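Local coordinates for mutT/nudix family protein (Listeria innocua, PDB 3I9X) that probably acts as a hydrolase of the Nudix family, this chain being the N-terminal portion of a longer protein and carrying its Nudix domain, at residues A[29-34]-A[162-167]; A[48-53]-A[150-155]; A[88-93]-A[97-102]. One frame throughout, in Å; residues are numbered along the deposited sequence.

Interaction 1 (A[29-34]-A[162-167]); sequences TSDMIL and LDMLKK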
loop_
_atom_site.group_PDB
_atom_site.type_symbol
_atom_site.label_atom_id
_atom_site.label_comp_id
_atom_site.label_asym_id
_atom_site.label_seq_id
_atom_site.Cartn_x
_atom_site.Cartn_y
_atom_site.Cartn_z
ATOM N N THR A 29 9.054 0.774 -5.007
ATOM C CA THR A 29 9.117 -0.470 -5.768
ATOM C C THR A 29 7.800 -1.263 -5.778
ATOM O O THR A 29 6.938 -1.093 -4.922
ATOM C CB THR A 29 10.241 -1.396 -5.271
ATOM O OG1 THR A 29 9.947 -1.798 -3.944
ATOM C CG2 THR A 29 11.582 -0.677 -5.253
ATOM N N SER A 30 7.661 -2.069 -6.823
ATOM C CA SER A 30 6.576 -3.003 -7.018
ATOM C C SER A 30 7.186 -4.398 -6.945
ATOM O O SER A 30 7.969 -4.767 -7.818
ATOM C CB SER A 30 5.998 -2.781 -8.397
ATOM O OG SER A 30 4.703 -3.311 -8.490
ATOM N N ASP A 31 6.923 -5.122 -5.864
ATOM C CA ASP A 31 7.492 -6.470 -5.652
ATOM C C ASP A 31 6.411 -7.545 -5.718
ATOM O O ASP A 31 5.304 -7.363 -5.196
ATOM C CB ASP A 31 8.231 -6.492 -4.309
ATOM C CG ASP A 31 9.463 -5.597 -4.326
ATOM O OD1 ASP A 31 10.277 -5.776 -5.266
ATOM O OD2 ASP A 31 9.600 -4.699 -3.452
ATOM N N MET A 32 6.765 -8.667 -6.348
ATOM C CA MET A 32 5.822 -9.704 -6.744
ATOM C C MET A 32 6.118 -11.068 -6.129
ATOM O O MET A 32 7.155 -11.675 -6.398
ATOM C CB MET A 32 5.848 -9.876 -8.256
ATOM C CG MET A 32 5.706 -8.517 -9.053
ATOM S SD MET A 32 5.363 -8.754 -10.855
ATOM C CE MET A 32 4.597 -10.414 -10.598
ATOM N N ILE A 33 5.202 -11.553 -5.315
ATOM C CA ILE A 33 5.212 -12.944 -4.880
ATOM C C ILE A 33 4.549 -13.743 -6.000
ATOM O O ILE A 33 3.320 -13.707 -6.185
ATOM C CB ILE A 33 4.484 -13.089 -3.596
ATOM C CG1 ILE A 33 5.232 -12.317 -2.511
ATOM C CG2 ILE A 33 4.330 -14.508 -3.180
ATOM C CD1 ILE A 33 6.436 -12.997 -2.112
ATOM N N LEU A 34 5.374 -14.462 -6.740
ATOM C CA LEU A 34 4.937 -15.193 -7.917
ATOM C C LEU A 34 4.837 -16.673 -7.652
ATOM O O LEU A 34 5.866 -17.366 -7.586
ATOM C CB LEU A 34 5.946 -14.963 -9.035
ATOM C CG LEU A 34 5.536 -15.022 -10.479
ATOM C CD1 LEU A 34 4.137 -14.437 -10.586
ATOM C CD2 LEU A 34 6.548 -14.203 -11.351
ATOM N N LEU A 162 11.795 -12.072 3.497
ATOM C CA LEU A 162 11.274 -13.119 4.347
ATOM C C LEU A 162 9.908 -12.694 4.928
ATOM O O LEU A 162 8.971 -13.503 5.015
ATOM C CB LEU A 162 12.213 -13.428 5.512
ATOM C CG LEU A 162 11.656 -14.535 6.438
ATOM C CD1 LEU A 162 11.272 -15.772 5.630
ATOM C CD2 LEU A 162 12.600 -14.918 7.658
ATOM N N ASP A 163 9.834 -11.439 5.374
ATOM C CA ASP A 163 8.584 -10.879 5.881
ATOM C C ASP A 163 7.512 -10.838 4.804
ATOM O O ASP A 163 6.358 -11.204 5.067
ATOM C CB ASP A 163 8.807 -9.482 6.443
ATOM C CG ASP A 163 9.608 -9.520 7.717
ATOM O OD1 ASP A 163 9.485 -10.549 8.442
ATOM O OD2 ASP A 163 10.367 -8.562 7.997
ATOM N N MET A 164 7.892 -10.411 3.601
ATOM C CA MET A 164 6.991 -10.441 2.456
ATOM C C MET A 164 6.464 -11.883 2.216
ATOM O O MET A 164 5.267 -12.078 2.055
ATOM C CB MET A 164 7.638 -9.924 1.176
ATOM C CG MET A 164 7.822 -8.388 0.986
ATOM S SD MET A 164 8.261 -8.018 -0.741
ATOM C CE MET A 164 7.684 -9.434 -1.299
ATOM N N LEU A 165 7.339 -12.886 2.206
ATOM C CA LEU A 165 6.896 -14.228 1.893
ATOM C C LEU A 165 5.997 -14.798 2.970
ATOM O O LEU A 165 5.073 -15.525 2.637
ATOM C CB LEU A 165 8.013 -15.246 1.639
ATOM C CG LEU A 165 9.115 -15.066 0.605
ATOM C CD1 LEU A 165 9.703 -16.462 0.296
ATOM C CD2 LEU A 165 8.739 -14.325 -0.648
ATOM N N LYS A 166 6.295 -14.527 4.245
ATOM C CA LYS A 166 5.464 -15.004 5.346
ATOM C C LYS A 166 4.080 -14.375 5.313
ATOM O O LYS A 166 3.095 -15.087 5.500
ATOM C CB LYS A 166 6.121 -14.732 6.711
ATOM C CG LYS A 166 7.336 -15.597 7.001
ATOM C CD LYS A 166 8.007 -15.209 8.325
ATOM C CE LYS A 166 8.554 -16.437 9.052
ATOM N NZ LYS A 166 9.253 -16.073 10.347
ATOM N N LYS A 167 3.977 -13.064 5.056
ATOM C CA LYS A 167 2.650 -12.442 4.932
ATOM C C LYS A 167 1.879 -12.905 3.645
ATOM O O LYS A 167 0.637 -12.982 3.635
ATOM C CB LYS A 167 2.729 -10.923 5.020
#

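Interaction 2 (A[48-53]-A[150-155]); sequences ILLIKR and TEALEL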
loop_
_atom_site.group_PDB
_atom_site.type_symbol
_atom_site.label_atom_id
_atom_site.label_comp_id
_atom_site.label_asym_id
_atom_site.label_seq_id
_atom_site.Cartn_x
_atom_site.Cartn_y
_atom_site.Cartn_z
ATOM N N ILE A 48 7.139 -20.913 -5.107
ATOM C CA ILE A 48 7.443 -19.523 -5.397
ATOM C C ILE A 48 8.680 -19.358 -6.292
ATOM O O ILE A 48 9.676 -20.085 -6.124
ATOM C CB ILE A 48 7.565 -18.723 -4.087
ATOM C CG1 ILE A 48 7.860 -17.278 -4.378
ATOM C CG2 ILE A 48 8.652 -19.320 -3.127
ATOM C CD1 ILE A 48 7.750 -16.352 -3.183
ATOM N N LEU A 49 8.600 -18.435 -7.265
ATOM C CA LEU A 49 9.752 -18.048 -8.073
ATOM C C LEU A 49 10.614 -16.976 -7.387
ATOM O O LEU A 49 10.152 -15.882 -7.034
ATOM C CB LEU A 49 9.354 -17.512 -9.438
ATOM C CG LEU A 49 10.494 -17.502 -10.455
ATOM C CD1 LEU A 49 10.775 -18.910 -11.040
ATOM C CD2 LEU A 49 10.238 -16.513 -11.651
ATOM N N LEU A 50 11.901 -17.262 -7.258
ATOM C CA LEU A 50 12.824 -16.316 -6.646
ATOM C C LEU A 50 14.087 -16.208 -7.462
ATOM O O LEU A 50 14.432 -17.130 -8.197
ATOM C CB LEU A 50 13.156 -16.738 -5.244
ATOM C CG LEU A 50 12.047 -16.814 -4.228
ATOM C CD1 LEU A 50 12.604 -17.522 -2.908
ATOM C CD2 LEU A 50 11.470 -15.453 -3.939
ATOM N N ILE A 51 14.749 -15.059 -7.314
ATOM C CA ILE A 51 15.871 -14.686 -8.129
ATOM C C ILE A 51 17.069 -14.317 -7.215
ATOM O O ILE A 51 17.010 -13.415 -6.354
ATOM C CB ILE A 51 15.510 -13.502 -9.027
ATOM C CG1 ILE A 51 14.256 -13.824 -9.890
ATOM C CG2 ILE A 51 16.707 -13.095 -9.908
ATOM C CD1 ILE A 51 13.867 -12.688 -10.828
ATOM N N LYS A 52 18.174 -15.026 -7.395
ATOM C CA LYS A 52 19.341 -14.778 -6.508
ATOM C C LYS A 52 20.019 -13.503 -6.960
ATOM O O LYS A 52 20.297 -13.340 -8.137
ATOM C CB LYS A 52 20.286 -15.941 -6.579
ATOM C CG LYS A 52 21.474 -15.928 -5.611
ATOM C CD LYS A 52 22.407 -17.070 -5.986
ATOM C CE LYS A 52 22.640 -18.031 -4.836
ATOM N NZ LYS A 52 23.220 -19.307 -5.348
ATOM N N ARG A 53 20.247 -12.581 -6.037
ATOM C CA ARG A 53 21.016 -11.375 -6.373
ATOM C C ARG A 53 22.469 -11.721 -6.716
ATOM O O ARG A 53 23.093 -12.542 -6.055
ATOM C CB ARG A 53 20.984 -10.370 -5.244
ATOM C CG ARG A 53 19.578 -9.731 -5.052
ATOM C CD ARG A 53 19.600 -8.725 -3.937
ATOM N NE ARG A 53 20.545 -7.631 -4.188
ATOM C CZ ARG A 53 20.328 -6.596 -4.999
ATOM N NH1 ARG A 53 19.181 -6.456 -5.654
ATOM N NH2 ARG A 53 21.265 -5.687 -5.151
ATOM N N THR A 150 7.783 -23.740 1.757
ATOM C CA THR A 150 8.411 -24.033 3.047
ATOM C C THR A 150 9.951 -24.018 2.957
ATOM O O THR A 150 10.593 -23.538 3.868
ATOM C CB THR A 150 7.890 -25.342 3.670
ATOM O OG1 THR A 150 8.260 -26.448 2.842
ATOM C CG2 THR A 150 6.364 -25.285 3.849
ATOM N N GLU A 151 10.515 -24.501 1.854
ATOM C CA GLU A 151 11.950 -24.386 1.548
ATOM C C GLU A 151 12.385 -22.920 1.278
ATOM O O GLU A 151 13.453 -22.475 1.751
ATOM C CB GLU A 151 12.286 -25.267 0.337
ATOM C CG GLU A 151 13.793 -25.401 0.011
ATOM C CD GLU A 151 14.101 -26.237 -1.244
ATOM O OE1 GLU A 151 15.206 -26.037 -1.850
ATOM O OE2 GLU A 151 13.254 -27.094 -1.612
ATOM N N ALA A 152 11.553 -22.174 0.544
ATOM C CA ALA A 152 11.844 -20.765 0.255
ATOM C C ALA A 152 11.964 -19.970 1.538
ATOM O O ALA A 152 12.822 -19.097 1.656
ATOM C CB ALA A 152 10.808 -20.149 -0.669
ATOM N N LEU A 153 11.127 -20.278 2.510
ATOM C CA LEU A 153 11.203 -19.592 3.795
ATOM C C LEU A 153 12.535 -19.800 4.558
ATOM O O LEU A 153 12.803 -19.071 5.518
ATOM C CB LEU A 153 10.048 -20.004 4.718
ATOM C CG LEU A 153 8.640 -19.531 4.315
ATOM C CD1 LEU A 153 7.580 -20.201 5.219
ATOM C CD2 LEU A 153 8.528 -18.000 4.380
ATOM N N GLU A 154 13.354 -20.768 4.149
ATOM C CA GLU A 154 14.606 -21.036 4.854
ATOM C C GLU A 154 15.819 -20.547 4.108
ATOM O O GLU A 154 16.928 -20.662 4.608
ATOM C CB GLU A 154 14.751 -22.541 5.095
ATOM C CG GLU A 154 13.540 -23.141 5.798
ATOM C CD GLU A 154 13.952 -23.991 6.973
ATOM O OE1 GLU A 154 14.781 -23.482 7.786
ATOM O OE2 GLU A 154 13.455 -25.146 7.085
ATOM N N LEU A 155 15.614 -20.056 2.887
ATOM C CA LEU A 155 16.673 -19.476 2.107
ATOM C C LEU A 155 17.252 -18.197 2.755
ATOM O O LEU A 155 16.583 -17.517 3.555
ATOM C CB LEU A 155 16.174 -19.160 0.666
ATOM C CG LEU A 155 15.851 -20.329 -0.280
ATOM C CD1 LEU A 155 15.198 -19.770 -1.570
ATOM C CD2 LEU A 155 17.111 -21.210 -0.643
#

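Interaction 3 (A[88-93]-A[97-102]); sequences RELEEE and TDIPLI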
loop_
_atom_site.group_PDB
_atom_site.type_symbol
_atom_site.label_atom_id
_atom_site.label_comp_id
_atom_site.label_asym_id
_atom_site.label_seq_id
_atom_site.Cartn_x
_atom_site.Cartn_y
_atom_site.Cartn_z
ATOM N N ARG A 88 3.960 -4.990 -15.942
ATOM C CA ARG A 88 5.139 -5.004 -16.810
ATOM C C ARG A 88 6.158 -6.032 -16.339
ATOM O O ARG A 88 6.628 -6.832 -17.159
ATOM C CB ARG A 88 5.847 -3.620 -16.927
ATOM C CG ARG A 88 7.197 -3.735 -17.692
ATOM C CD ARG A 88 8.052 -2.482 -17.781
ATOM N NE ARG A 88 8.545 -2.041 -16.473
ATOM C CZ ARG A 88 8.031 -1.033 -15.778
ATOM N NH1 ARG A 88 7.011 -0.353 -16.260
ATOM N NH2 ARG A 88 8.533 -0.719 -14.594
ATOM N N GLU A 89 6.531 -5.982 -15.050
ATOM C CA GLU A 89 7.582 -6.879 -14.531
ATOM C C GLU A 89 7.152 -8.347 -14.606
ATOM O O GLU A 89 7.979 -9.208 -14.811
ATOM C CB GLU A 89 8.074 -6.507 -13.112
ATOM C CG GLU A 89 8.972 -5.231 -13.052
ATOM C CD GLU A 89 10.462 -5.474 -13.408
ATOM O OE1 GLU A 89 10.800 -6.519 -14.031
ATOM O OE2 GLU A 89 11.311 -4.615 -13.049
ATOM N N LEU A 90 5.863 -8.628 -14.498
ATOM C CA LEU A 90 5.384 -9.976 -14.720
ATOM C C LEU A 90 5.751 -10.434 -16.147
ATOM O O LEU A 90 6.358 -11.494 -16.321
ATOM C CB LEU A 90 3.880 -10.061 -14.488
ATOM C CG LEU A 90 3.221 -11.421 -14.659
ATOM C CD1 LEU A 90 4.006 -12.504 -13.885
ATOM C CD2 LEU A 90 1.795 -11.358 -14.209
ATOM N N GLU A 91 5.415 -9.622 -17.154
ATOM C CA GLU A 91 5.721 -9.964 -18.554
ATOM C C GLU A 91 7.214 -10.079 -18.871
ATOM O O GLU A 91 7.610 -11.015 -19.561
ATOM C CB GLU A 91 5.048 -8.996 -19.553
ATOM C CG GLU A 91 5.498 -9.232 -21.025
ATOM C CD GLU A 91 4.420 -8.917 -22.049
ATOM O OE1 GLU A 91 3.673 -7.927 -21.836
ATOM O OE2 GLU A 91 4.334 -9.661 -23.074
ATOM N N GLU A 92 8.036 -9.153 -18.387
ATOM C CA GLU A 92 9.484 -9.205 -18.651
ATOM C C GLU A 92 10.120 -10.476 -18.109
ATOM O O GLU A 92 11.106 -10.969 -18.653
ATOM C CB GLU A 92 10.224 -8.016 -18.032
ATOM C CG GLU A 92 9.841 -6.654 -18.612
ATOM C CD GLU A 92 10.870 -5.567 -18.306
ATOM O OE1 GLU A 92 10.723 -4.452 -18.856
ATOM O OE2 GLU A 92 11.827 -5.826 -17.531
ATOM N N GLU A 93 9.554 -10.997 -17.031
ATOM C CA GLU A 93 10.145 -12.122 -16.341
ATOM C C GLU A 93 9.510 -13.437 -16.761
ATOM O O GLU A 93 10.114 -14.471 -16.554
ATOM C CB GLU A 93 10.017 -11.948 -14.814
ATOM C CG GLU A 93 11.270 -12.331 -14.042
ATOM C CD GLU A 93 12.259 -11.170 -13.847
ATOM O OE1 GLU A 93 11.832 -10.067 -13.428
ATOM O OE2 GLU A 93 13.477 -11.367 -14.076
ATOM N N THR A 97 0.475 -12.305 -19.319
ATOM C CA THR A 97 -0.152 -11.077 -19.790
ATOM C C THR A 97 -1.583 -10.832 -19.280
ATOM O O THR A 97 -2.028 -9.690 -19.146
ATOM C CB THR A 97 -0.145 -11.079 -21.348
ATOM O OG1 THR A 97 0.306 -9.798 -21.817
ATOM C CG2 THR A 97 -1.528 -11.431 -21.950
ATOM N N ASP A 98 -2.328 -11.885 -18.994
ATOM C CA ASP A 98 -3.712 -11.686 -18.585
ATOM C C ASP A 98 -3.860 -12.112 -17.129
ATOM O O ASP A 98 -4.824 -12.816 -16.794
ATOM C CB ASP A 98 -4.645 -12.511 -19.507
ATOM N N ILE A 99 -2.902 -11.694 -16.274
ATOM C CA ILE A 99 -2.820 -12.176 -14.882
ATOM C C ILE A 99 -3.138 -11.076 -13.881
ATOM O O ILE A 99 -2.398 -10.108 -13.754
ATOM C CB ILE A 99 -1.422 -12.791 -14.541
ATOM C CG1 ILE A 99 -1.082 -13.935 -15.505
ATOM C CG2 ILE A 99 -1.411 -13.335 -13.118
ATOM C CD1 ILE A 99 -2.050 -15.173 -15.408
ATOM N N PRO A 100 -4.255 -11.227 -13.168
ATOM C CA PRO A 100 -4.518 -10.279 -12.094
ATOM C C PRO A 100 -3.561 -10.492 -10.927
ATOM O O PRO A 100 -3.315 -11.616 -10.498
ATOM C CB PRO A 100 -5.973 -10.566 -11.690
ATOM C CG PRO A 100 -6.556 -11.377 -12.823
ATOM C CD PRO A 100 -5.377 -12.161 -13.350
ATOM N N LEU A 101 -3.019 -9.373 -10.495
ATOM C CA LEU A 101 -2.071 -9.241 -9.421
ATOM C C LEU A 101 -2.855 -8.769 -8.213
ATOM O O LEU A 101 -3.588 -7.768 -8.317
ATOM C CB LEU A 101 -1.052 -8.185 -9.817
ATOM C CG LEU A 101 -0.096 -8.557 -10.971
ATOM C CD1 LEU A 101 0.739 -7.361 -11.295
ATOM C CD2 LEU A 101 0.812 -9.718 -10.584
ATOM N N ILE A 102 -2.766 -9.521 -7.112
ATOM C CA ILE A 102 -3.490 -9.220 -5.896
ATOM C C ILE A 102 -2.578 -8.407 -4.925
ATOM O O ILE A 102 -1.510 -8.853 -4.545
ATOM C CB ILE A 102 -3.950 -10.517 -5.217
ATOM C CG1 ILE A 102 -4.708 -11.412 -6.229
ATOM C CG2 ILE A 102 -4.754 -10.222 -3.875
ATOM C CD1 ILE A 102 -5.880 -10.693 -6.966
#

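Interaction 1 (A[29-34]-A[162-167])
Asp31 is the first residue of strand 29-34 to meet helix 162-167, and it does so with its methylene: CB lies 3.9 Å from Met164 SD. Its carboxylate is engaged within the strand and beyond. Thr29 OG1 bonds to Asp31 OD2 at 3.0 Å, approaching 41° out of the carboxylate plane, while Ser120 OG and a glycerol, probably from the crystallisation liquor, bind the same oxygen. Met32 points its CB away, to the other face of the sheet, where it touches Leu90. Ile33 returns to the helix side. With CG1 beside the backbone N (chi1 -65°), it slides past the Met164 side chain in the opposite direction, CD1 lying 3.9 Å and CG1 4.0 Å from Met164 CE. The methionine chain bends near its end; SD lies by Asp31 and CE by Ile33. Ile33 CD1 also faces the CD2 branch of Leu165, but their modelled separation is doubtful. Val71 of the neighbouring strand touches Ile33, Met164 and Leu165, adding to this buried layer. Strand and helix axes pass 9.6 Å apart with a crossing angle of -51°, the face-on packing of a helix on the central sheet of the Nudix alpha/beta/alpha sandwich.

Interaction 2 (A[48-53]-A[150-155])
Ile48 and Leu50 meet Ala152 and Leu155 through methyl groups alone, with no flat side chain from either segment in the contact. The rings belong to flanking strands: Phe147 touches Leu50, Ala152 and Leu155, and Trp69 touches Leu50 and Leu155, so the aliphatic cluster is walled by aromatic groups. Ala152 sits at its centre, its CB meeting two residues of the strand. On one of them the packing is tight, Ile48 CG2 approaching Ala152 CB to 3.4 Å; on the other, Leu50 CD1 stands 3.9 Å from the same CB. Ile48 holds CG1 anti to its backbone N (chi1 -179°), which puts CG2 between N and the carbonyl carbon. That methyl meets the alanine, while the isoleucine side chain also touches Leu165 of helix 161-177. Leu50 and Leu155 reach toward each other tip to tip, with Leu50 CD1 at 3.7 Å from Leu155 CD1. Leu155 is brought back to the sheet by a type I turn running from Ala152, in which Leu155 N bonds to Ala152 O at 3.2 Å. Glu154 N is likewise bonded to Glu151 O, at 2.9 Å. Between the two inward-facing residues, Leu153 turns its CB away from the strand and packs on Leu162, Leu165 and Lys166. Strand 43-52 lies inside the Nudix sheet, next to strand 144-148. The latter leads straight into a short helical segment that, with the type I turn from Ala152 to Leu155, folds back on this neighbouring antiparallel strand of the Nudix sheet.

Interaction 3 (A[88-93]-A[97-102])
Leu90 carries its CG anti to the backbone N (chi1 -179°), extending the side chain from helix 88-93 to the chain that returns beside it. In Ile99 the first torsion (chi1 -57°) puts CG2 anti to the backbone N and turns the CD1 end away, so that CB and CG2 meet Leu90. The two side chains cross at about a right angle. Leu90 CD2 does the touching: it presses on the branch point of the isoleucine, 3.5 Å from Ile99 CB, and lies 3.9 Å from Ile99 CG2. The same methyl meets Leu101 at a looser 4.1 Å, CD2 to CD2. Leu34 of strand 27-40 packs on Leu90 and Met32 on Leu101, so Leu90 lies between the returning chain and the sheet. On the solvent side Glu91 and Thr97 run alongside each other, pointing the same way, but Glu91 OE1 and Thr97 OG1 are 3.9 Å apart and no hydrogen bond joins them. Salt bridges tie Arg88 to Glu80 and Glu93 to Arg135. Residues 88-93, Arg-Glu-Leu-Glu-Glu-Glu, match the REUXEE portion of the Nudix box; its hydrophobic position U is Leu90, buried here against the central sheet as part of the loop-helix-loop of the Nudix motif.

How the interactions relate
From the N terminus the chain enters strand 29-34, turns into the adjacent antiparallel strand carrying 48-53, and later forms helix 88-93. Interaction 3 closes first: the chain turns back after helix 82-94 so that 97-102 lies beside it. Interaction 2 closes a much longer loop when 150-155 comes back to 48-53, and interaction 1 closes the longest, at 162-167. The three nest concentrically without crossing. Interactions 1 and 2 share a sheet and adjoin, through a probable hydrogen bond from Leu49 N to Leu34 O. Interaction 3 meets interaction 1 through Met32 and Leu34, tying the Nudix-box helix to the sheet face opposite helix 161-177.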